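Local coordinates for beta-N-acetylglucosaminidase Nag2 (Vibrio harveyi, PDB 6EZS), which probably hydrolyses terminal non-reducing N-acetyl-D-hexosamine residues from N-acetyl-beta-D-hexosaminides, as a member of glycosyl hydrolase family 20, at residues A[268-273]-A[581-586]; A[530-535]-A[542-547]. All blocks are in the same frame, centred on the assembly; numbering follows the deposited sequence.

How the contacts relate
Both contacts lie in the family 20 catalytic domain and meet at one N-acetylglucosamine, their centres about 12 Å apart. Contact 1 is wholly buried near the middle of the chain, where strand 265-271 pairs with the end of strand 574-581 in the barrel sheet; contact 2 is partly buried and joins two pieces of the loop between helices 526-529 and 552-557. Strand pairing, a buried carboxylate and a sulfur-backed indole make up the first, whereas a single backbone bridge and a bent methionine hold the second. They touch directly: W582 NE1 lies 3.5 Å from Y530 CZ. Contact 1 supplies the sugar's platform and its O4 acceptor, contact 2 the groups gripping O6 and O1.

Contact 1. Residues A[268-273]-A[581-586]. With NAG (2-acetamido-2-deoxy-beta-D-glucopyranose), chain C.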
ATOM      1  N   MET A 268      -5.787   0.394   5.931  1.00 24.66           N
ATOM      2  CA  MET A 268      -4.565  -0.047   5.281  1.00 25.03           C
ATOM      3  C   MET A 268      -4.757   0.173   3.810  1.00 25.01           C
ATOM      4  O   MET A 268      -5.790  -0.228   3.267  1.00 24.54           O
ATOM      5  CB  MET A 268      -4.278  -1.524   5.557  1.00 25.66           C
ATOM      6  CG  MET A 268      -2.950  -2.026   5.016  1.00 26.21           C
ATOM      7  SD  MET A 268      -3.112  -2.788   3.387  1.00 28.07           S
ATOM      8  CE  MET A 268      -1.401  -2.861   2.857  1.00 27.74           C
ATOM      9  N   MET A 269      -3.779   0.830   3.183  1.00 25.04           N
ATOM     10  CA  MET A 269      -3.794   1.064   1.750  1.00 25.42           C
ATOM     11  C   MET A 269      -2.853   0.079   1.089  1.00 25.80           C
ATOM     12  O   MET A 269      -1.743  -0.126   1.579  1.00 26.47           O
ATOM     13  CB  MET A 269      -3.331   2.477   1.429  1.00 25.80           C
ATOM     14  CG  MET A 269      -3.598   2.914  -0.005  1.00 25.74           C
ATOM     15  SD  MET A 269      -2.254   3.868  -0.736  1.00 26.53           S
ATOM     16  CE  MET A 269      -1.117   2.512  -1.029  1.00 26.10           C
ATOM     17  N   LEU A 270      -3.293  -0.524  -0.017  1.00 25.15           N
ATOM     18  CA  LEU A 270      -2.426  -1.377  -0.821  1.00 24.31           C
ATOM     19  C   LEU A 270      -2.315  -0.828  -2.205  1.00 23.82           C
ATOM     20  O   LEU A 270      -3.325  -0.635  -2.874  1.00 23.11           O
ATOM     21  CB  LEU A 270      -2.961  -2.802  -0.920  1.00 24.66           C
ATOM     22  CG  LEU A 270      -2.085  -3.781  -1.721  1.00 24.52           C
ATOM     23  CD1 LEU A 270      -0.724  -4.000  -1.060  1.00 24.40           C
ATOM     24  CD2 LEU A 270      -2.830  -5.099  -1.849  1.00 24.55           C
ATOM     25  N   ASP A 271      -1.067  -0.622  -2.623  1.00 23.75           N
ATOM     26  CA  ASP A 271      -0.700  -0.241  -3.989  1.00 23.70           C
ATOM     27  C   ASP A 271      -0.731  -1.444  -4.938  1.00 24.06           C
ATOM     28  O   ASP A 271       0.186  -2.260  -4.910  1.00 24.20           O
ATOM     29  CB  ASP A 271       0.703   0.386  -3.978  1.00 23.17           C
ATOM     30  CG  ASP A 271       1.191   0.796  -5.359  1.00 23.17           C
ATOM     31  OD1 ASP A 271       0.416   0.714  -6.338  1.00 22.94           O
ATOM     32  OD2 ASP A 271       2.370   1.214  -5.456  1.00 22.83           O
ATOM     33  N   CYS A 272      -1.773  -1.523  -5.773  1.00 24.39           N
ATOM     34  CA  CYS A 272      -1.913  -2.558  -6.813  1.00 24.50           C
ATOM     35  C   CYS A 272      -1.571  -2.077  -8.232  1.00 24.85           C
ATOM     36  O   CYS A 272      -1.616  -2.859  -9.188  1.00 26.07           O
ATOM     37  CB  CYS A 272      -3.332  -3.104  -6.812  1.00 24.66           C
ATOM     38  SG  CYS A 272      -3.762  -4.004  -5.314  1.00 25.31           S
ATOM     39  N   ALA A 273      -1.233  -0.805  -8.379  1.00 24.66           N
ATOM     40  CA  ALA A 273      -0.879  -0.252  -9.678  1.00 24.63           C
ATOM     41  C   ALA A 273       0.572  -0.525 -10.028  1.00 24.13           C
ATOM     42  O   ALA A 273       0.885  -0.895 -11.152  1.00 24.54           O
ATOM     43  CB  ALA A 273      -1.146   1.241  -9.696  1.00 25.26           C
ATOM     44  N   LEU A 581       1.122   0.409   1.960  1.00 20.48           N
ATOM     45  CA  LEU A 581       2.163  -0.366   1.298  1.00 20.67           C
ATOM     46  C   LEU A 581       2.277   0.091  -0.144  1.00 21.00           C
ATOM     47  O   LEU A 581       1.393  -0.144  -0.942  1.00 21.16           O
ATOM     48  CB  LEU A 581       1.867  -1.864   1.351  1.00 20.47           C
ATOM     49  CG  LEU A 581       3.040  -2.761   0.935  1.00 20.75           C
ATOM     50  CD1 LEU A 581       4.213  -2.682   1.917  1.00 20.81           C
ATOM     51  CD2 LEU A 581       2.582  -4.200   0.793  1.00 20.63           C
ATOM     52  N   TRP A 582       3.376   0.758  -0.458  1.00 21.63           N
ATOM     53  CA  TRP A 582       3.686   1.164  -1.822  1.00 21.72           C
ATOM     54  C   TRP A 582       4.530   0.053  -2.426  1.00 22.19           C
ATOM     55  O   TRP A 582       5.387  -0.516  -1.752  1.00 22.50           O
ATOM     56  CB  TRP A 582       4.394   2.508  -1.810  1.00 21.29           C
ATOM     57  CG  TRP A 582       3.574   3.543  -1.138  1.00 21.45           C
ATOM     58  CD1 TRP A 582       3.715   4.019   0.140  1.00 21.48           C
ATOM     59  CD2 TRP A 582       2.432   4.216  -1.686  1.00 21.72           C
ATOM     60  NE1 TRP A 582       2.756   4.967   0.400  1.00 21.17           N
ATOM     61  CE2 TRP A 582       1.956   5.105  -0.701  1.00 21.26           C
ATOM     62  CE3 TRP A 582       1.771   4.159  -2.921  1.00 21.42           C
ATOM     63  CZ2 TRP A 582       0.853   5.922  -0.910  1.00 21.57           C
ATOM     64  CZ3 TRP A 582       0.688   4.988  -3.133  1.00 21.66           C
ATOM     65  CH2 TRP A 582       0.239   5.855  -2.138  1.00 21.80           C
ATOM     66  N   CYS A 583       4.269  -0.279  -3.684  1.00 22.68           N
ATOM     67  CA  CYS A 583       4.722  -1.562  -4.227  1.00 23.22           C
ATOM     68  C   CYS A 583       5.705  -1.478  -5.364  1.00 23.85           C
ATOM     69  O   CYS A 583       5.797  -2.423  -6.152  1.00 24.06           O
ATOM     70  CB  CYS A 583       3.514  -2.415  -4.602  1.00 23.33           C
ATOM     71  SG  CYS A 583       2.739  -3.090  -3.126  1.00 23.55           S
ATOM     72  N   GLU A 584       6.494  -0.399  -5.392  1.00 24.82           N
ATOM     73  CA  GLU A 584       7.572  -0.217  -6.390  1.00 25.70           C
ATOM     74  C   GLU A 584       8.525  -1.411  -6.469  1.00 25.73           C
ATOM     75  O   GLU A 584       8.970  -1.762  -7.547  1.00 25.14           O
ATOM     76  CB  GLU A 584       8.435   1.018  -6.092  1.00 26.22           C
ATOM     77  CG  GLU A 584       7.838   2.353  -6.477  1.00 26.24           C
ATOM     78  CD  GLU A 584       6.916   2.916  -5.430  1.00 26.79           C
ATOM     79  OE1 GLU A 584       6.449   2.158  -4.546  1.00 27.49           O
ATOM     80  OE2 GLU A 584       6.653   4.130  -5.500  1.00 27.26           O
ATOM     81  N   ILE A 585       8.853  -1.999  -5.325  1.00 26.34           N
ATOM     82  CA  ILE A 585       9.750  -3.172  -5.272  1.00 27.69           C
ATOM     83  C   ILE A 585       9.131  -4.405  -4.592  1.00 27.17           C
ATOM     84  O   ILE A 585       9.828  -5.313  -4.176  1.00 27.39           O
ATOM     85  CB  ILE A 585      11.109  -2.802  -4.643  1.00 28.86           C
ATOM     86  CG1 ILE A 585      10.928  -2.120  -3.278  1.00 29.08           C
ATOM     87  CG2 ILE A 585      11.850  -1.882  -5.585  1.00 29.63           C
ATOM     88  CD1 ILE A 585      12.214  -1.873  -2.523  1.00 29.03           C
ATOM     89  N   ILE A 586       7.808  -4.443  -4.532  1.00 27.52           N
ATOM     90  CA  ILE A 586       7.063  -5.587  -3.996  1.00 27.86           C
ATOM     91  C   ILE A 586       6.204  -6.182  -5.136  1.00 29.13           C
ATOM     92  O   ILE A 586       5.230  -5.565  -5.595  1.00 29.55           O
ATOM     93  CB  ILE A 586       6.213  -5.158  -2.790  1.00 27.41           C
ATOM     94  CG1 ILE A 586       7.119  -4.554  -1.704  1.00 27.17           C
ATOM     95  CG2 ILE A 586       5.452  -6.349  -2.215  1.00 27.79           C
ATOM     96  CD1 ILE A 586       6.405  -3.685  -0.710  1.00 27.41           C
TER
HETATM   97  C1  NAG C 701       4.449   8.268  -1.282  1.00 27.87           C
HETATM   98  C2  NAG C 701       3.794   8.507  -2.665  1.00 28.60           C
HETATM   99  C3  NAG C 701       3.781   7.278  -3.577  1.00 28.28           C
HETATM  100  C4  NAG C 701       5.097   6.533  -3.563  1.00 27.81           C
HETATM  101  C5  NAG C 701       5.652   6.461  -2.148  1.00 27.62           C
HETATM  102  C6  NAG C 701       7.038   5.821  -2.087  1.00 27.35           C
HETATM  103  C7  NAG C 701       1.793   9.989  -2.892  1.00 30.29           C
HETATM  104  C8  NAG C 701       0.339  10.062  -2.527  1.00 30.37           C
HETATM  105  N2  NAG C 701       2.381   8.890  -2.429  1.00 28.97           N
HETATM  106  O1  NAG C 701       4.598   9.467  -0.534  1.00 28.90           O
HETATM  107  O3  NAG C 701       3.506   7.670  -4.917  1.00 29.08           O
HETATM  108  O4  NAG C 701       4.832   5.235  -4.093  1.00 27.21           O
HETATM  109  O5  NAG C 701       5.724   7.794  -1.663  1.00 26.95           O
HETATM  110  O6  NAG C 701       7.305   5.457  -0.730  1.00 26.73           O
HETATM  111  O7  NAG C 701       2.350  10.854  -3.558  1.00 30.84           O
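M268 lies alongside L581, its chain bent at chi2, and brings CE to L581 CB at 3.7 Å, on the side of the sheet packed by helices 279-291 and 589-596. M269 accepts the first strand bond at its carbonyl, L581 N to M269 O being 2.9 Å. Its side chain turns the other way: bends at chi2 and chi3 (75°) fold the methyl beneath the W582 indole, CE standing 3.6 Å from the six-membered-ring centroid and almost on the ring normal, with SD also over that face in a Met-aromatic contact. L270 pairs in parallel with L581, and L270 CD1 packs against L581 CD2. D271 N continues the ladder to L581 O. The D271 side chain points away from its own backbone N (chi1 179°) and toward segment 581-586, where OD2 takes C583 N at 3.0 Å, from the anti side and tilted out of its plane. OD2 also forms a salt bridge with R274, which probably eases the closeness of E584. The opposite W582 face carries the sugar, whose O4 donates to E584 OE2 at 2.6 Å. A tryptophan platform and an acidic O4 acceptor just past one parallel strand's C-terminal end, backed by its neighbour, are characteristic of the family 20 TIM-barrel active site.

Contact 2. Residues A[530-535]-A[542-547]; sequences YLDMTQ and PGVDWA. With NAG (2-acetamido-2-deoxy-beta-D-glucopyranose), chain C.
M533 curls back against V544 and W546, its chain bent at chi2 (-64°) and again at chi3, so that CE reaches V544 CG2 and lies 3.3 Å from W546 NE1. The sulfur sits 3.9 Å from A547 CB and approaches the indole obliquely. At chi1 70° the W546 indole is tucked between its own N and C, which turns the NE1 edge to the sugar; the N-H then meets NAG O6 in the ring plane at 2.9 Å, nearly straight at 174°. D532 OD2 accepts from the same hydroxyl at 2.6 Å, with V544 CG2 packed beside that carboxylate oxygen. Y530 brings its phenol edge to the anomeric hydroxyl, OH to NAG O1 3.0 Å, and its CE2 nears W546 CZ2. In the backbone, V544 N bonds to D532 O at 3.0 Å and T534 N to V544 O at 2.8 Å, a single bridge; T534 CG2 rests on the backbone at P542 O and G543 C. One water joins P542 O to Q535 N. The O6 hydroxyl is thus held as donor to a carboxylate and acceptor from an indole, a pairing that fixes its rotation, while M533 CE and SD pack beside the indole whose N-H makes the second bond.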
ATOM      1  N   TYR A 530       4.471   4.063   6.584  1.00 20.65           N
ATOM      2  CA  TYR A 530       4.821   3.519   5.264  1.00 20.33           C
ATOM      3  C   TYR A 530       5.582   2.210   5.401  1.00 20.15           C
ATOM      4  O   TYR A 530       6.775   2.192   5.685  1.00 20.16           O
ATOM      5  CB  TYR A 530       5.648   4.522   4.461  1.00 20.28           C
ATOM      6  CG  TYR A 530       4.874   5.630   3.759  1.00 20.26           C
ATOM      7  CD1 TYR A 530       3.612   6.026   4.177  1.00 20.37           C
ATOM      8  CD2 TYR A 530       5.438   6.302   2.686  1.00 20.48           C
ATOM      9  CE1 TYR A 530       2.942   7.041   3.540  1.00 20.56           C
ATOM     10  CE2 TYR A 530       4.790   7.328   2.064  1.00 20.49           C
ATOM     11  CZ  TYR A 530       3.540   7.695   2.492  1.00 20.95           C
ATOM     12  OH  TYR A 530       2.881   8.713   1.846  1.00 21.72           O
ATOM     13  N   LEU A 531       4.865   1.120   5.163  1.00 20.27           N
ATOM     14  CA  LEU A 531       5.397  -0.226   5.268  1.00 20.20           C
ATOM     15  C   LEU A 531       6.349  -0.614   4.135  1.00 20.11           C
ATOM     16  O   LEU A 531       6.985  -1.666   4.238  1.00 19.99           O
ATOM     17  CB  LEU A 531       4.244  -1.218   5.347  1.00 20.32           C
ATOM     18  CG  LEU A 531       3.333  -0.990   6.558  1.00 20.65           C
ATOM     19  CD1 LEU A 531       2.245  -2.042   6.652  1.00 20.83           C
ATOM     20  CD2 LEU A 531       4.123  -0.990   7.865  1.00 21.04           C
ATOM     21  N   ASP A 532       6.463   0.223   3.095  1.00 19.47           N
ATOM     22  CA  ASP A 532       7.500   0.033   2.066  1.00 20.03           C
ATOM     23  C   ASP A 532       8.895   0.380   2.555  1.00 19.94           C
ATOM     24  O   ASP A 532       9.893  -0.004   1.927  1.00 19.22           O
ATOM     25  CB  ASP A 532       7.189   0.750   0.722  1.00 20.57           C
ATOM     26  CG  ASP A 532       6.969   2.256   0.859  1.00 20.98           C
ATOM     27  OD1 ASP A 532       6.272   2.688   1.802  1.00 21.81           O
ATOM     28  OD2 ASP A 532       7.457   3.009  -0.011  1.00 21.28           O
ATOM     29  N   MET A 533       8.967   1.075   3.687  1.00 20.29           N
ATOM     30  CA  MET A 533      10.237   1.410   4.275  1.00 20.99           C
ATOM     31  C   MET A 533      10.933   0.194   4.894  1.00 20.90           C
ATOM     32  O   MET A 533      10.280  -0.667   5.489  1.00 21.17           O
ATOM     33  CB  MET A 533      10.061   2.475   5.346  1.00 21.83           C
ATOM     34  CG  MET A 533       9.510   3.785   4.837  1.00 22.13           C
ATOM     35  SD  MET A 533      10.646   4.573   3.686  1.00 22.77           S
ATOM     36  CE  MET A 533       9.428   4.903   2.409  1.00 23.39           C
ATOM     37  N   THR A 534      12.258   0.160   4.768  1.00 20.54           N
ATOM     38  CA  THR A 534      13.083  -0.899   5.332  1.00 20.85           C
ATOM     39  C   THR A 534      12.824  -1.079   6.821  1.00 21.55           C
ATOM     40  O   THR A 534      12.447  -0.139   7.519  1.00 20.95           O
ATOM     41  CB  THR A 534      14.603  -0.641   5.125  1.00 21.13           C
ATOM     42  OG1 THR A 534      14.999   0.636   5.672  1.00 20.38           O
ATOM     43  CG2 THR A 534      14.977  -0.714   3.639  1.00 20.94           C
ATOM     44  N   GLN A 535      13.016  -2.309   7.286  1.00 22.96           N
ATOM     45  CA  GLN A 535      12.765  -2.686   8.674  1.00 23.81           C
ATOM     46  C   GLN A 535      14.012  -2.729   9.550  1.00 24.81           C
ATOM     47  O   GLN A 535      13.904  -2.909  10.756  1.00 25.34           O
ATOM     48  CB  GLN A 535      12.085  -4.046   8.719  1.00 24.27           C
ATOM     49  CG  GLN A 535      10.677  -3.989   8.194  1.00 24.38           C
ATOM     50  CD  GLN A 535      10.034  -5.338   8.139  1.00 24.26           C
ATOM     51  OE1 GLN A 535       9.457  -5.782   9.124  1.00 24.71           O
ATOM     52  NE2 GLN A 535      10.119  -5.997   6.989  1.00 24.23           N
ATOM     53  N   PRO A 542      15.297  -5.672   2.438  1.00 27.04           N
ATOM     54  CA  PRO A 542      14.519  -5.092   1.348  1.00 26.32           C
ATOM     55  C   PRO A 542      13.689  -3.893   1.797  1.00 25.83           C
ATOM     56  O   PRO A 542      13.289  -3.807   2.960  1.00 24.98           O
ATOM     57  CB  PRO A 542      13.598  -6.232   0.919  1.00 26.59           C
ATOM     58  CG  PRO A 542      13.496  -7.109   2.107  1.00 27.16           C
ATOM     59  CD  PRO A 542      14.834  -7.032   2.775  1.00 27.05           C
ATOM     60  N   GLY A 543      13.458  -2.983   0.854  1.00 25.36           N
ATOM     61  CA  GLY A 543      12.617  -1.814   1.052  1.00 24.85           C
ATOM     62  C   GLY A 543      13.232  -0.564   0.470  1.00 24.69           C
ATOM     63  O   GLY A 543      14.192  -0.615  -0.309  1.00 25.81           O
ATOM     64  N   VAL A 544      12.645   0.564   0.834  1.00 23.99           N
ATOM     65  CA  VAL A 544      13.190   1.878   0.508  1.00 23.50           C
ATOM     66  C   VAL A 544      13.335   2.626   1.842  1.00 22.91           C
ATOM     67  O   VAL A 544      12.851   2.165   2.872  1.00 21.52           O
ATOM     68  CB  VAL A 544      12.317   2.628  -0.534  1.00 23.56           C
ATOM     69  CG1 VAL A 544      12.004   1.714  -1.715  1.00 23.49           C
ATOM     70  CG2 VAL A 544      11.011   3.134   0.068  1.00 23.76           C
ATOM     71  N   ASP A 545      14.025   3.757   1.815  1.00 22.76           N
ATOM     72  CA  ASP A 545      14.365   4.468   3.047  1.00 23.19           C
ATOM     73  C   ASP A 545      14.296   5.986   2.946  1.00 23.13           C
ATOM     74  O   ASP A 545      14.845   6.673   3.804  1.00 23.71           O
ATOM     75  CB  ASP A 545      15.771   4.044   3.520  1.00 23.54           C
ATOM     76  CG  ASP A 545      16.896   4.544   2.597  1.00 23.70           C
ATOM     77  OD1 ASP A 545      16.599   5.029   1.495  1.00 24.04           O
ATOM     78  OD2 ASP A 545      18.087   4.442   2.967  1.00 24.28           O
ATOM     79  N   TRP A 546      13.612   6.523   1.938  1.00 23.35           N
ATOM     80  CA  TRP A 546      13.646   7.980   1.704  1.00 23.29           C
ATOM     81  C   TRP A 546      13.038   8.739   2.878  1.00 22.44           C
ATOM     82  O   TRP A 546      13.540   9.779   3.253  1.00 22.54           O
ATOM     83  CB  TRP A 546      12.991   8.362   0.371  1.00 23.59           C
ATOM     84  CG  TRP A 546      11.524   8.182   0.338  1.00 24.85           C
ATOM     85  CD1 TRP A 546      10.836   7.064  -0.060  1.00 25.50           C
ATOM     86  CD2 TRP A 546      10.537   9.141   0.735  1.00 25.77           C
ATOM     87  NE1 TRP A 546       9.481   7.272   0.063  1.00 25.84           N
ATOM     88  CE2 TRP A 546       9.269   8.535   0.555  1.00 26.29           C
ATOM     89  CE3 TRP A 546      10.598  10.445   1.255  1.00 26.01           C
ATOM     90  CZ2 TRP A 546       8.072   9.203   0.853  1.00 26.46           C
ATOM     91  CZ3 TRP A 546       9.409  11.106   1.563  1.00 26.05           C
ATOM     92  CH2 TRP A 546       8.161  10.485   1.350  1.00 26.24           C
ATOM     93  N   ALA A 547      11.969   8.192   3.451  1.00 22.41           N
ATOM     94  CA  ALA A 547      11.369   8.695   4.687  1.00 22.97           C
ATOM     95  C   ALA A 547      12.103   8.261   5.954  1.00 24.12           C
ATOM     96  O   ALA A 547      11.700   8.658   7.020  1.00 25.23           O
ATOM     97  CB  ALA A 547       9.934   8.232   4.790  1.00 22.64           C
TER
HETATM   98  C1  NAG C 701       4.449   8.268  -1.282  1.00 27.87           C
HETATM   99  C2  NAG C 701       3.794   8.507  -2.665  1.00 28.60           C
HETATM  100  C3  NAG C 701       3.781   7.278  -3.577  1.00 28.28           C
HETATM  101  C4  NAG C 701       5.097   6.533  -3.563  1.00 27.81           C
HETATM  102  C5  NAG C 701       5.652   6.461  -2.148  1.00 27.62           C
HETATM  103  C6  NAG C 701       7.038   5.821  -2.087  1.00 27.35           C
HETATM  104  C7  NAG C 701       1.793   9.989  -2.892  1.00 30.29           C
HETATM  105  C8  NAG C 701       0.339  10.062  -2.527  1.00 30.37           C
HETATM  106  N2  NAG C 701       2.381   8.890  -2.429  1.00 28.97           N
HETATM  107  O1  NAG C 701       4.598   9.467  -0.534  1.00 28.90           O
HETATM  108  O3  NAG C 701       3.506   7.670  -4.917  1.00 29.08           O
HETATM  109  O4  NAG C 701       4.832   5.235  -4.093  1.00 27.21           O
HETATM  110  O5  NAG C 701       5.724   7.794  -1.663  1.00 26.95           O
HETATM  111  O6  NAG C 701       7.305   5.457  -0.730  1.00 26.73           O
HETATM  112  O7  NAG C 701       2.350  10.854  -3.558  1.00 30.84           O
HETATM  113  O   HOH W   1      12.755  -4.733   5.323  1.00 18.97           O